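Local structure of ferritin light chain (Trichoplusia ni, 1Z6O) at residues T39-Y44 with K92-R97; L49-D54 with Q133-E138; S80-S85 with A172-T177; W84-D89 with E164-E169; E146-R149 with L154-P157. The protein stores iron in soluble, non-toxic form within a secreted shell of twelve light and twelve heavy chains, its own part probably being to help nucleate the ferrihydrite core. One frame throughout, in Å; residues are numbered along the deposited sequence.

Interaction 1 of 5, residues T39-Y44 with K92-R97; sequences TELQAY and KHVTKR
Leu41 and Val94 make the tight part of this contact. The CD2 methyl of Leu41 rests on the CG2 methyl of Val94 at 3.7 Å, and Leu41 CG lies 3.9 Å from the same Val94 CG2. The two side chains run alongside one another, pointing opposite ways. Leu41 holds its CG anti to the backbone N (chi1 -167°), which sends the branched end across to the facing helix. Val94 also receives Gln42, whose CG is 4.1 Å from both Val94 CG1 and CG2 and whose chain lies roughly perpendicular to the valine. Helices 37-61 and 70-96 are antiparallel members of the ferritin four-helix bundle. Here their short segments pass 10.0 Å apart with 157° between their directions. The fit is looser at His93, where Leu41 CD2 comes obliquely to the ring and stays 4.1 Å from His93 CD2. That ring is held by other means: its NE2 is hydrogen-bonded to Glu158 and it stacks on Tyr162, both on helix 157-190. Ile159 of that helix also packs on Leu41 and His93. On the outer side of helix 70-96 Lys92 is exposed, yet Lys92 and Thr95 also pack on a heavy chain, so this side is not simply open to solvent. Lys92 O takes a bond from Thr95 OG1 at 3.0 Å, with the hydroxyl above the carbonyl plane.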
# COMPACT_ATOMS: atom_id res chain seq x y z
N THR A 39 11.03 10.08 57.84
CA THR A 39 11.16 11.54 57.87
C THR A 39 12.24 12.00 56.90
O THR A 39 12.12 13.07 56.30
CB THR A 39 11.47 12.06 59.30
OG1 THR A 39 12.61 11.37 59.81
CG2 THR A 39 10.28 11.80 60.23
N GLU A 40 13.30 11.21 56.73
CA GLU A 40 14.36 11.61 55.79
C GLU A 40 13.82 11.63 54.35
O GLU A 40 14.21 12.48 53.55
CB GLU A 40 15.55 10.65 55.86
CG GLU A 40 16.38 10.82 57.13
CD GLU A 40 17.02 12.20 57.22
OE1 GLU A 40 17.15 12.71 58.36
OE2 GLU A 40 17.41 12.77 56.17
N LEU A 41 12.93 10.70 54.01
CA LEU A 41 12.38 10.68 52.66
C LEU A 41 11.56 11.96 52.44
O LEU A 41 11.60 12.56 51.37
CB LEU A 41 11.52 9.44 52.44
CG LEU A 41 11.16 9.18 50.97
CD1 LEU A 41 12.44 8.93 50.16
CD2 LEU A 41 10.20 7.98 50.87
N GLN A 42 10.80 12.37 53.45
CA GLN A 42 10.02 13.60 53.33
C GLN A 42 10.96 14.80 53.15
O GLN A 42 10.70 15.68 52.33
CB GLN A 42 9.17 13.83 54.58
CG GLN A 42 8.03 12.82 54.75
CD GLN A 42 7.29 13.03 56.05
OE1 GLN A 42 6.94 14.15 56.39
NE2 GLN A 42 7.03 11.95 56.77
N ALA A 43 12.04 14.85 53.92
CA ALA A 43 12.99 15.95 53.80
C ALA A 43 13.71 15.92 52.44
O ALA A 43 14.18 16.94 51.95
CB ALA A 43 14.04 15.90 54.94
N TYR A 44 13.79 14.74 51.83
CA TYR A 44 14.44 14.60 50.52
C TYR A 44 13.54 15.22 49.44
O TYR A 44 14.04 15.81 48.47
CB TYR A 44 14.70 13.11 50.22
CG TYR A 44 15.75 12.86 49.14
CD1 TYR A 44 16.91 13.65 49.06
CD2 TYR A 44 15.64 11.77 48.28
CE1 TYR A 44 17.93 13.35 48.14
CE2 TYR A 44 16.65 11.47 47.35
CZ TYR A 44 17.79 12.26 47.29
OH TYR A 44 18.79 11.95 46.38
N LYS A 92 4.69 11.06 46.24
CA LYS A 92 3.84 9.91 45.96
C LYS A 92 4.39 8.64 46.62
O LYS A 92 3.61 7.79 47.05
CB LYS A 92 3.70 9.69 44.45
CG LYS A 92 2.83 10.77 43.77
CD LYS A 92 2.77 10.56 42.26
CE LYS A 92 1.79 11.55 41.61
NZ LYS A 92 1.80 11.44 40.12
N HIS A 93 5.71 8.50 46.70
CA HIS A 93 6.27 7.31 47.34
C HIS A 93 6.00 7.32 48.85
O HIS A 93 5.70 6.29 49.45
CB HIS A 93 7.78 7.21 47.10
CG HIS A 93 8.30 5.81 47.27
ND1 HIS A 93 8.31 4.90 46.24
CD2 HIS A 93 8.74 5.14 48.37
CE1 HIS A 93 8.72 3.72 46.69
NE2 HIS A 93 8.99 3.85 47.98
N VAL A 94 6.14 8.50 49.46
CA VAL A 94 5.87 8.67 50.89
C VAL A 94 4.44 8.21 51.19
O VAL A 94 4.19 7.47 52.16
CB VAL A 94 6.04 10.18 51.28
CG1 VAL A 94 5.36 10.48 52.63
CG2 VAL A 94 7.53 10.54 51.34
N THR A 95 3.48 8.63 50.37
CA THR A 95 2.09 8.23 50.61
C THR A 95 1.83 6.78 50.21
O THR A 95 0.98 6.11 50.80
CB THR A 95 1.09 9.15 49.88
OG1 THR A 95 1.35 9.14 48.47
CG2 THR A 95 1.21 10.57 50.41
N LYS A 96 2.56 6.28 49.21
CA LYS A 96 2.39 4.88 48.82
C LYS A 96 2.73 3.97 50.01
O LYS A 96 2.09 2.94 50.21
CB LYS A 96 3.33 4.54 47.64
CG LYS A 96 3.29 3.04 47.28
CD LYS A 96 3.89 2.74 45.90
CE LYS A 96 5.37 3.01 45.86
NZ LYS A 96 5.92 2.70 44.50
N ARG A 97 3.74 4.36 50.79
CA ARG A 97 4.17 3.57 51.94
C ARG A 97 3.35 3.85 53.21
O ARG A 97 3.73 3.44 54.31
CB ARG A 97 5.67 3.77 52.21
CG ARG A 97 6.59 3.21 51.08
CD ARG A 97 6.39 1.69 50.87
NE ARG A 97 6.55 0.94 52.11
CZ ARG A 97 7.73 0.58 52.63
NH1 ARG A 97 8.87 0.89 52.02
NH2 ARG A 97 7.76 -0.07 53.79

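Interaction 2 of 5, residues L49-D54 with Q133-E138; sequences LERSYD and QKELAE
Arg51 and Glu135 meet between two helices whose nearest CA atoms, those of Arg51 and Leu136, are 9.3 Å apart. The helices are 37-61 and 122-148 of the ferritin four-helix bundle, and this contact spans the gap between them at the surface. The backbones are too far apart to pack here, and long polar side chains make the join. Arg51 NH2 gives a nearly straight hydrogen bond to Glu135 OE1, 2.8 Å long with an N-H...O angle of 171°. It is also a salt bridge. The oxygen lies almost in the guanidinium plane, and the carboxylate plane is turned 32° from it. Glu135 reaches out on an extended chain, its chi1 of 175° setting CG opposite the backbone N. Arg51 instead bends at its second torsion. Its other terminal nitrogen, NH1, turns back to Asp54 OD2 on the same helix at 2.9 Å, a second salt bridge. A leucine in place of Arg51 would probably leave Glu135 and Asp54 without their shared positive partner and the two helices without this bridge. Three bonds at the rim of the guanidinium, counting one to water, should limit its turning. Tyr116 of a loop touches both Arg51 and Asp54. Water 1 doubles the link: it accepts from Arg51 NE at 2.8 Å and donates to Glu135 OE1 at 2.7 Å, so this one carboxylate oxygen takes both the direct and the water-borne bond.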
# COMPACT_ATOMS: atom_id res chain seq x y z
N LEU A 49 12.59 20.00 45.98
CA LEU A 49 11.70 21.13 45.69
C LEU A 49 12.48 22.44 45.72
O LEU A 49 12.38 23.27 44.81
CB LEU A 49 10.57 21.16 46.73
CG LEU A 49 9.58 22.34 46.65
CD1 LEU A 49 8.93 22.40 45.26
CD2 LEU A 49 8.52 22.15 47.75
N GLU A 50 13.28 22.63 46.76
CA GLU A 50 14.08 23.84 46.89
C GLU A 50 15.09 23.94 45.75
O GLU A 50 15.25 25.00 45.15
CB GLU A 50 14.83 23.84 48.24
CG GLU A 50 13.86 23.84 49.43
CD GLU A 50 14.53 23.56 50.77
OE1 GLU A 50 15.62 22.93 50.80
OE2 GLU A 50 13.95 23.96 51.81
N ARG A 51 15.77 22.84 45.45
CA ARG A 51 16.74 22.89 44.37
C ARG A 51 16.08 23.12 43.01
O ARG A 51 16.68 23.77 42.15
CB ARG A 51 17.59 21.61 44.31
CG ARG A 51 18.56 21.45 45.47
CD ARG A 51 19.50 22.65 45.60
NE ARG A 51 20.45 22.43 46.70
CZ ARG A 51 20.98 23.40 47.44
NH1 ARG A 51 20.66 24.67 47.21
NH2 ARG A 51 21.82 23.09 48.42
N SER A 52 14.86 22.61 42.80
CA SER A 52 14.23 22.83 41.50
C SER A 52 14.09 24.33 41.25
O SER A 52 14.35 24.80 40.14
CB SER A 52 12.85 22.15 41.38
OG SER A 52 11.85 22.77 42.18
N TYR A 53 13.70 25.08 42.27
CA TYR A 53 13.56 26.52 42.10
C TYR A 53 14.92 27.24 42.05
O TYR A 53 15.05 28.25 41.36
CB TYR A 53 12.61 27.10 43.18
CG TYR A 53 11.16 26.95 42.75
CD1 TYR A 53 10.29 26.05 43.39
CD2 TYR A 53 10.67 27.69 41.68
CE1 TYR A 53 8.96 25.90 42.96
CE2 TYR A 53 9.35 27.54 41.24
CZ TYR A 53 8.51 26.65 41.88
OH TYR A 53 7.21 26.55 41.44
N ASP A 54 15.94 26.73 42.74
CA ASP A 54 17.28 27.34 42.64
C ASP A 54 17.76 27.20 41.18
O ASP A 54 18.28 28.15 40.58
CB ASP A 54 18.32 26.63 43.52
CG ASP A 54 18.12 26.88 45.01
OD1 ASP A 54 17.57 27.94 45.36
OD2 ASP A 54 18.54 26.03 45.82
N GLN A 133 24.49 18.71 43.19
CA GLN A 133 24.15 17.35 42.75
C GLN A 133 24.86 16.34 43.65
O GLN A 133 24.29 15.30 43.99
CB GLN A 133 24.52 17.14 41.27
CG GLN A 133 23.58 17.92 40.30
CD GLN A 133 22.17 17.35 40.28
OE1 GLN A 133 21.17 18.07 40.44
NE2 GLN A 133 22.08 16.06 40.07
N LYS A 134 26.10 16.62 44.06
CA LYS A 134 26.79 15.71 44.97
C LYS A 134 26.03 15.65 46.31
O LYS A 134 25.97 14.60 46.94
CB LYS A 134 28.23 16.17 45.24
CG LYS A 134 29.19 15.93 44.07
CD LYS A 134 30.64 16.24 44.48
CE LYS A 134 31.59 16.03 43.29
NZ LYS A 134 33.03 16.14 43.68
N GLU A 135 25.48 16.79 46.73
CA GLU A 135 24.71 16.81 47.98
C GLU A 135 23.45 15.94 47.83
O GLU A 135 23.11 15.18 48.73
CB GLU A 135 24.33 18.25 48.37
CG GLU A 135 23.41 18.30 49.61
CD GLU A 135 23.01 19.71 50.02
OE1 GLU A 135 22.57 20.51 49.16
OE2 GLU A 135 23.12 20.03 51.22
N LEU A 136 22.76 16.05 46.69
CA LEU A 136 21.57 15.21 46.48
C LEU A 136 21.97 13.73 46.48
O LEU A 136 21.26 12.88 47.02
CB LEU A 136 20.91 15.53 45.13
CG LEU A 136 20.13 16.85 45.05
CD1 LEU A 136 19.79 17.17 43.59
CD2 LEU A 136 18.85 16.73 45.88
N ALA A 137 23.12 13.43 45.87
CA ALA A 137 23.59 12.05 45.78
C ALA A 137 23.99 11.50 47.15
O ALA A 137 23.66 10.36 47.49
CB ALA A 137 24.78 11.96 44.81
N GLU A 138 24.70 12.30 47.94
CA GLU A 138 25.12 11.83 49.26
C GLU A 138 23.93 11.73 50.21
O GLU A 138 23.94 10.92 51.14
CB GLU A 138 26.22 12.74 49.82
CG GLU A 138 27.53 12.54 49.02
CD GLU A 138 28.68 13.41 49.49
OE1 GLU A 138 28.43 14.34 50.27
OE2 GLU A 138 29.83 13.15 49.06
O HOH W 1 21.43 19.83 46.86

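Interaction 3 of 5, residues S80-S85 with A172-T177; sequences SDEAWS and AEKIRT
Glu82 and Lys174 face each other across the gap between their helices and meet at their charged ends. Both side chains leave their helices toward each other, and the extended chains carry the charges across. In each, CG stands anti to the carbonyl carbon, with chi1 -61° in Glu82 and -77° in Lys174. The pair forms a salt bridge between Lys174 NZ and Glu82 OE1. The modelled separation of these atoms is 2.6 Å, but OE1 is crowded by its neighbour in the model and its exact place is doubtful. The ammonium also comes near the base of the glutamate arm, with Lys174 NZ 3.9 Å from Glu82 CB. The helices themselves stand well apart, with the CA atoms of Glu82 and Lys174 separated by 11.5 Å. They are helices 70-96 and 157-190 of the ferritin four-helix bundle, and no other residues of these two segments touch. Two opposed arms therefore span the whole distance. Both residues are partly exposed, so water probably weakens the attraction between the charges. Gln133 of helix 122-148 lies against Lys174. The neighbouring turns face other chains: Trp84 NE1 bonds to Ser65 of a heavy chain, and on the other helix Glu173 pairs with Lys96 of a neighbouring light chain.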
# COMPACT_ATOMS: atom_id res chain seq x y z
N SER A 80 16.26 21.73 36.73
CA SER A 80 15.07 22.21 37.44
C SER A 80 13.87 21.31 37.19
O SER A 80 13.18 20.90 38.13
CB SER A 80 14.72 23.64 37.00
OG SER A 80 13.53 24.08 37.65
N ASP A 81 13.61 21.01 35.91
CA ASP A 81 12.47 20.15 35.56
C ASP A 81 12.61 18.77 36.19
O ASP A 81 11.63 18.18 36.65
CB ASP A 81 12.35 19.99 34.03
CG ASP A 81 11.92 21.28 33.32
OD1 ASP A 81 11.42 22.23 33.97
OD2 ASP A 81 12.07 21.33 32.08
N GLU A 82 13.82 18.22 36.18
CA GLU A 82 14.02 16.89 36.78
C GLU A 82 13.79 16.91 38.29
O GLU A 82 13.17 16.00 38.83
CB GLU A 82 15.44 16.37 36.47
CG GLU A 82 15.66 16.24 34.96
CD GLU A 82 17.05 15.72 34.58
OE1 GLU A 82 18.06 16.17 35.18
OE2 GLU A 82 17.12 14.88 33.66
N ALA A 83 14.28 17.95 38.96
CA ALA A 83 14.11 18.04 40.41
C ALA A 83 12.63 18.26 40.76
O ALA A 83 12.15 17.77 41.79
CB ALA A 83 14.98 19.17 40.97
N TRP A 84 11.90 18.99 39.92
CA TRP A 84 10.47 19.23 40.17
C TRP A 84 9.73 17.89 40.04
O TRP A 84 8.90 17.52 40.87
CB TRP A 84 9.91 20.24 39.15
CG TRP A 84 8.41 20.40 39.22
CD1 TRP A 84 7.48 19.92 38.34
CD2 TRP A 84 7.67 21.10 40.23
NE1 TRP A 84 6.21 20.28 38.74
CE2 TRP A 84 6.30 21.01 39.90
CE3 TRP A 84 8.04 21.81 41.39
CZ2 TRP A 84 5.29 21.60 40.68
CZ3 TRP A 84 7.04 22.40 42.17
CH2 TRP A 84 5.68 22.29 41.80
N SER A 85 10.04 17.16 38.98
CA SER A 85 9.41 15.87 38.75
C SER A 85 9.72 14.89 39.90
O SER A 85 8.85 14.12 40.33
CB SER A 85 9.89 15.31 37.40
OG SER A 85 9.39 14.01 37.20
N ALA A 172 25.31 9.35 39.42
CA ALA A 172 26.70 9.17 38.99
C ALA A 172 26.95 9.78 37.62
O ALA A 172 27.97 10.41 37.38
CB ALA A 172 27.08 7.68 38.99
N GLU A 173 26.00 9.59 36.71
CA GLU A 173 26.13 10.15 35.35
C GLU A 173 26.11 11.67 35.37
O GLU A 173 26.92 12.32 34.69
CB GLU A 173 24.97 9.66 34.47
CG GLU A 173 24.94 8.17 34.21
CD GLU A 173 26.13 7.69 33.39
OE1 GLU A 173 26.58 8.45 32.50
OE2 GLU A 173 26.61 6.56 33.63
N LYS A 174 25.18 12.25 36.12
CA LYS A 174 25.08 13.72 36.17
C LYS A 174 26.31 14.35 36.79
O LYS A 174 26.78 15.39 36.32
CB LYS A 174 23.86 14.16 37.00
CG LYS A 174 22.52 14.05 36.30
CD LYS A 174 21.43 14.65 37.20
CE LYS A 174 20.05 14.63 36.54
NZ LYS A 174 18.99 15.22 37.42
N ILE A 175 26.80 13.75 37.87
CA ILE A 175 27.96 14.29 38.55
C ILE A 175 29.19 14.18 37.65
O ILE A 175 29.99 15.11 37.57
CB ILE A 175 28.16 13.56 39.90
CG1 ILE A 175 27.07 14.05 40.88
CG2 ILE A 175 29.57 13.81 40.47
CD1 ILE A 175 26.89 13.16 42.12
N ARG A 176 29.34 13.06 36.96
CA ARG A 176 30.49 12.90 36.07
C ARG A 176 30.42 13.94 34.94
O ARG A 176 31.43 14.52 34.54
CB ARG A 176 30.53 11.49 35.49
CG ARG A 176 31.59 11.30 34.37
CD ARG A 176 33.02 11.62 34.86
NE ARG A 176 33.97 11.42 33.76
CZ ARG A 176 34.20 12.30 32.79
NH1 ARG A 176 33.56 13.47 32.79
NH2 ARG A 176 35.02 12.00 31.79
N THR A 177 29.22 14.16 34.41
CA THR A 177 29.04 15.14 33.33
C THR A 177 29.42 16.55 33.79
O THR A 177 30.18 17.25 33.11
CB THR A 177 27.58 15.13 32.83
OG1 THR A 177 27.30 13.86 32.25
CG2 THR A 177 27.36 16.22 31.76

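Interaction 4 of 5, residues W84-D89 with E164-E169; sequences WSKTID and EEEFIE. With FE (Fe (III) ion), chain Y; CA (calcium ion), chain Z.
Lys86 NZ donates a hydrogen bond to the backbone O of Glu166, 2.8 Å away and tilted 17° from the carbonyl plane. The same ammonium stands over the face of the Phe167 ring, 4.9 Å from its centroid and 11° off the ring normal, a cation-pi contact. A long salt bridge reaches the Glu166 side chain, with Lys86 NZ 3.7 Å from Glu166 OE1. The lysine stem packs as well: its CD lies 3.7 Å from Phe167 CE2. A bend at chi2 (-59°) lays the chain along the ring before it reaches Glu166. Beyond this shell, the rings of Tyr44, His48 and Tyr162 pack against Phe167 in the core of the four-helix bundle, that of Tyr162 edge-to-face, and probably steady it. The segment 164-169 contains a wider pi-type turn. Its far side holds metals: Glu165 OE2 binds a ferric ion at 2.2 Å together with Glu165 of two neighbouring light chains, and Glu164 OE1 binds calcium with Gln161 and their counterparts. This fits the threefold channel of ferritin shells. A methionine in place of Lys86 would probably leave Glu166 O without this donor and the Phe167 face without its cation. Asp89 OD1, 4.9 Å from Glu166 OE1, is held by Tyr162 OH, while the ammonium probably offsets part of the charge of Glu166.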
# COMPACT_ATOMS: atom_id res chain seq x y z
N TRP A 84 11.90 18.99 39.92
CA TRP A 84 10.47 19.23 40.17
C TRP A 84 9.73 17.89 40.04
O TRP A 84 8.90 17.52 40.87
CB TRP A 84 9.91 20.24 39.15
CG TRP A 84 8.41 20.40 39.22
CD1 TRP A 84 7.48 19.92 38.34
CD2 TRP A 84 7.67 21.10 40.23
NE1 TRP A 84 6.21 20.28 38.74
CE2 TRP A 84 6.30 21.01 39.90
CE3 TRP A 84 8.04 21.81 41.39
CZ2 TRP A 84 5.29 21.60 40.68
CZ3 TRP A 84 7.04 22.40 42.17
CH2 TRP A 84 5.68 22.29 41.80
N SER A 85 10.04 17.16 38.98
CA SER A 85 9.41 15.87 38.75
C SER A 85 9.72 14.89 39.90
O SER A 85 8.85 14.12 40.33
CB SER A 85 9.89 15.31 37.40
OG SER A 85 9.39 14.01 37.20
N LYS A 86 10.96 14.91 40.39
CA LYS A 86 11.34 14.02 41.50
C LYS A 86 10.63 14.40 42.79
O LYS A 86 10.35 13.55 43.62
CB LYS A 86 12.85 14.05 41.74
CG LYS A 86 13.68 13.35 40.65
CD LYS A 86 13.31 11.88 40.52
CE LYS A 86 14.16 11.18 39.45
NZ LYS A 86 13.79 9.74 39.24
N THR A 87 10.37 15.69 42.97
CA THR A 87 9.68 16.15 44.17
C THR A 87 8.31 15.45 44.23
O THR A 87 7.92 14.91 45.26
CB THR A 87 9.43 17.68 44.14
OG1 THR A 87 10.69 18.36 44.16
CG2 THR A 87 8.62 18.12 45.36
N ILE A 88 7.59 15.47 43.11
CA ILE A 88 6.27 14.86 43.08
C ILE A 88 6.37 13.34 43.24
O ILE A 88 5.56 12.72 43.94
CB ILE A 88 5.54 15.24 41.78
CG1 ILE A 88 5.20 16.74 41.82
CG2 ILE A 88 4.25 14.41 41.62
CD1 ILE A 88 4.70 17.29 40.48
N ASP A 89 7.36 12.74 42.60
CA ASP A 89 7.55 11.29 42.70
C ASP A 89 7.83 10.87 44.16
O ASP A 89 7.29 9.86 44.62
CB ASP A 89 8.72 10.84 41.82
CG ASP A 89 8.79 9.32 41.71
OD1 ASP A 89 9.71 8.70 42.29
OD2 ASP A 89 7.91 8.73 41.05
N GLU A 164 17.97 3.19 44.81
CA GLU A 164 18.93 2.64 43.85
C GLU A 164 18.48 2.85 42.42
O GLU A 164 19.25 3.30 41.57
CB GLU A 164 19.13 1.14 44.10
CG GLU A 164 19.94 0.85 45.38
CD GLU A 164 19.93 -0.61 45.81
OE1 GLU A 164 19.44 -1.48 45.05
OE2 GLU A 164 20.42 -0.90 46.92
N GLU A 165 17.22 2.52 42.15
CA GLU A 165 16.66 2.61 40.80
C GLU A 165 16.33 4.01 40.30
O GLU A 165 16.62 4.36 39.16
CB GLU A 165 15.38 1.78 40.73
CG GLU A 165 15.57 0.28 40.90
CD GLU A 165 16.07 -0.37 39.62
OE1 GLU A 165 15.78 0.18 38.54
OE2 GLU A 165 16.72 -1.44 39.69
N GLU A 166 15.71 4.82 41.15
CA GLU A 166 15.26 6.14 40.72
C GLU A 166 16.19 7.31 40.96
O GLU A 166 15.99 8.37 40.38
CB GLU A 166 13.92 6.44 41.39
CG GLU A 166 12.85 5.41 41.09
CD GLU A 166 12.60 5.27 39.59
OE1 GLU A 166 12.37 6.30 38.93
OE2 GLU A 166 12.64 4.13 39.09
N PHE A 167 17.20 7.13 41.81
CA PHE A 167 18.10 8.24 42.10
C PHE A 167 19.58 7.95 41.92
O PHE A 167 20.28 8.62 41.17
CB PHE A 167 17.88 8.73 43.54
CG PHE A 167 16.50 9.29 43.78
CD1 PHE A 167 15.43 8.44 44.07
CD2 PHE A 167 16.26 10.65 43.62
CE1 PHE A 167 14.13 8.94 44.20
CE2 PHE A 167 14.96 11.17 43.75
CZ PHE A 167 13.89 10.31 44.03
N ILE A 168 20.04 6.94 42.65
CA ILE A 168 21.44 6.58 42.69
C ILE A 168 22.14 6.30 41.36
O ILE A 168 23.23 6.82 41.12
CB ILE A 168 21.60 5.42 43.70
CG1 ILE A 168 21.33 5.98 45.11
CG2 ILE A 168 23.00 4.79 43.61
CD1 ILE A 168 21.19 4.91 46.21
N GLU A 169 21.53 5.51 40.48
CA GLU A 169 22.17 5.21 39.20
C GLU A 169 22.42 6.47 38.40
O GLU A 169 23.52 6.70 37.90
CB GLU A 169 21.31 4.28 38.35
CG GLU A 169 20.89 3.00 39.01
CD GLU A 169 20.09 2.10 38.07
OE1 GLU A 169 19.20 2.62 37.36
OE2 GLU A 169 20.36 0.87 38.04
FE FE Y . 16.64 -2.81 37.99
CA CA Z . 19.10 -3.24 43.69

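Interaction 5 of 5, residues E146-R149 with L154-P157; sequences EATR and LHDP
Leu154 lays its CD2 methyl against the backbone O of Glu146, 3.5 Å away. A chi1 of 167° swings the branched end of this leucine onto the last turn of helix 122-148. Next to it the backbones join directly. Asp156 N donates to Ala147 O over 2.8 Å with an N-H...O angle of 168°. Ala147 O also receives a CA-H...O contact from His155 CA at 3.4 Å. Ala147 CB packs on Asp156 O at 3.7 Å. The His155 ring approaches Thr148 obliquely, its ND1 3.9 Å from Thr148 CA. Water 2 lies 2.8 Å from both Glu146 O and Leu154 O and can donate to either. Together these contacts fold the short loop between helices 122-148 and 157-190 of the ferritin bundle back onto the helix it leaves. Asp156 is the N-cap of helix 157-190: its OD1 accepts from Ile159 N, while its OD2 pairs with Arg97. The loop also meets a neighbouring light chain, where His155 NE2 bonds to His144 and Arg149 of that chain reaches Leu154 O and His155 ND1. Since that arginine must donate to ND1, His155 probably carries its proton on NE2 and offers it to the neighbour's His144, which ties the loop's conformation to the subunit interface.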
# COMPACT_ATOMS: atom_id res chain seq x y z
N GLU A 146 20.44 4.48 56.24
CA GLU A 146 19.49 4.51 57.34
C GLU A 146 18.46 3.39 57.17
O GLU A 146 17.99 2.80 58.14
CB GLU A 146 18.80 5.88 57.35
CG GLU A 146 17.83 6.12 58.49
CD GLU A 146 18.51 6.10 59.86
OE1 GLU A 146 19.70 6.51 59.95
OE2 GLU A 146 17.84 5.70 60.83
N ALA A 147 18.11 3.07 55.92
CA ALA A 147 17.12 2.03 55.66
C ALA A 147 17.62 0.59 55.79
O ALA A 147 16.84 -0.32 56.05
CB ALA A 147 16.55 2.21 54.24
N THR A 148 18.92 0.38 55.63
CA THR A 148 19.41 -0.99 55.60
C THR A 148 20.62 -1.28 56.45
O THR A 148 21.17 -2.37 56.36
CB THR A 148 19.81 -1.36 54.14
OG1 THR A 148 20.82 -0.45 53.68
CG2 THR A 148 18.62 -1.27 53.21
N ARG A 149 21.04 -0.35 57.28
CA ARG A 149 22.26 -0.61 58.01
C ARG A 149 22.41 0.08 59.36
O ARG A 149 22.93 -0.52 60.29
CB ARG A 149 23.41 -0.20 57.08
CG ARG A 149 24.77 -0.61 57.48
CD ARG A 149 25.75 -0.30 56.34
NE ARG A 149 27.09 -0.51 56.82
CZ ARG A 149 28.19 -0.12 56.20
NH1 ARG A 149 28.12 0.52 55.04
NH2 ARG A 149 29.36 -0.38 56.76
N LEU A 154 15.41 -1.63 62.02
CA LEU A 154 14.83 -1.16 60.78
C LEU A 154 15.56 -1.77 59.58
O LEU A 154 16.78 -1.64 59.47
CB LEU A 154 14.89 0.37 60.71
CG LEU A 154 14.62 1.05 59.35
CD1 LEU A 154 13.22 0.73 58.87
CD2 LEU A 154 14.78 2.56 59.51
N HIS A 155 14.82 -2.45 58.72
CA HIS A 155 15.40 -2.98 57.49
C HIS A 155 14.33 -2.76 56.44
O HIS A 155 13.31 -3.46 56.43
CB HIS A 155 15.73 -4.47 57.59
CG HIS A 155 16.49 -4.98 56.41
ND1 HIS A 155 17.77 -4.54 56.10
CD2 HIS A 155 16.14 -5.84 55.42
CE1 HIS A 155 18.16 -5.11 54.97
NE2 HIS A 155 17.20 -5.90 54.53
N ASP A 156 14.53 -1.78 55.56
CA ASP A 156 13.54 -1.51 54.53
C ASP A 156 14.17 -1.51 53.14
O ASP A 156 14.59 -0.48 52.62
CB ASP A 156 12.84 -0.17 54.79
CG ASP A 156 11.50 -0.09 54.08
OD1 ASP A 156 11.49 -0.25 52.84
OD2 ASP A 156 10.47 0.10 54.75
N PRO A 157 14.24 -2.69 52.53
CA PRO A 157 14.83 -2.80 51.20
C PRO A 157 13.95 -2.21 50.09
O PRO A 157 14.42 -2.05 48.97
CB PRO A 157 15.08 -4.30 51.04
CG PRO A 157 13.99 -4.92 51.87
CD PRO A 157 13.90 -4.02 53.09
O HOH W 2 18.71 0.41 59.45

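After the N-terminal helix 4-11, helix 37-61 begins the bundle. Interaction 1 closes a loop from it to the end of helix 70-96, and interaction 2 a longer one to helix 122-148; the two cross. Interactions 3 and 4 start from overlapping segments of helix 70-96 and both end on helix 157-190, each crossing interactions 1 and 2. Interaction 5 closes a short loop between helices 122-148 and 157-190, wholly within the spans of 3 and 4 and after 1 and 2 are complete. All four bundle helices are thus tied. Direct bridges join neighbours: Tyr44 OH to Leu136 O links 1 with 2, Arg97 to Asp156 links 1 with 5, and Ser52 O to Ser80 OG links 2 with 3.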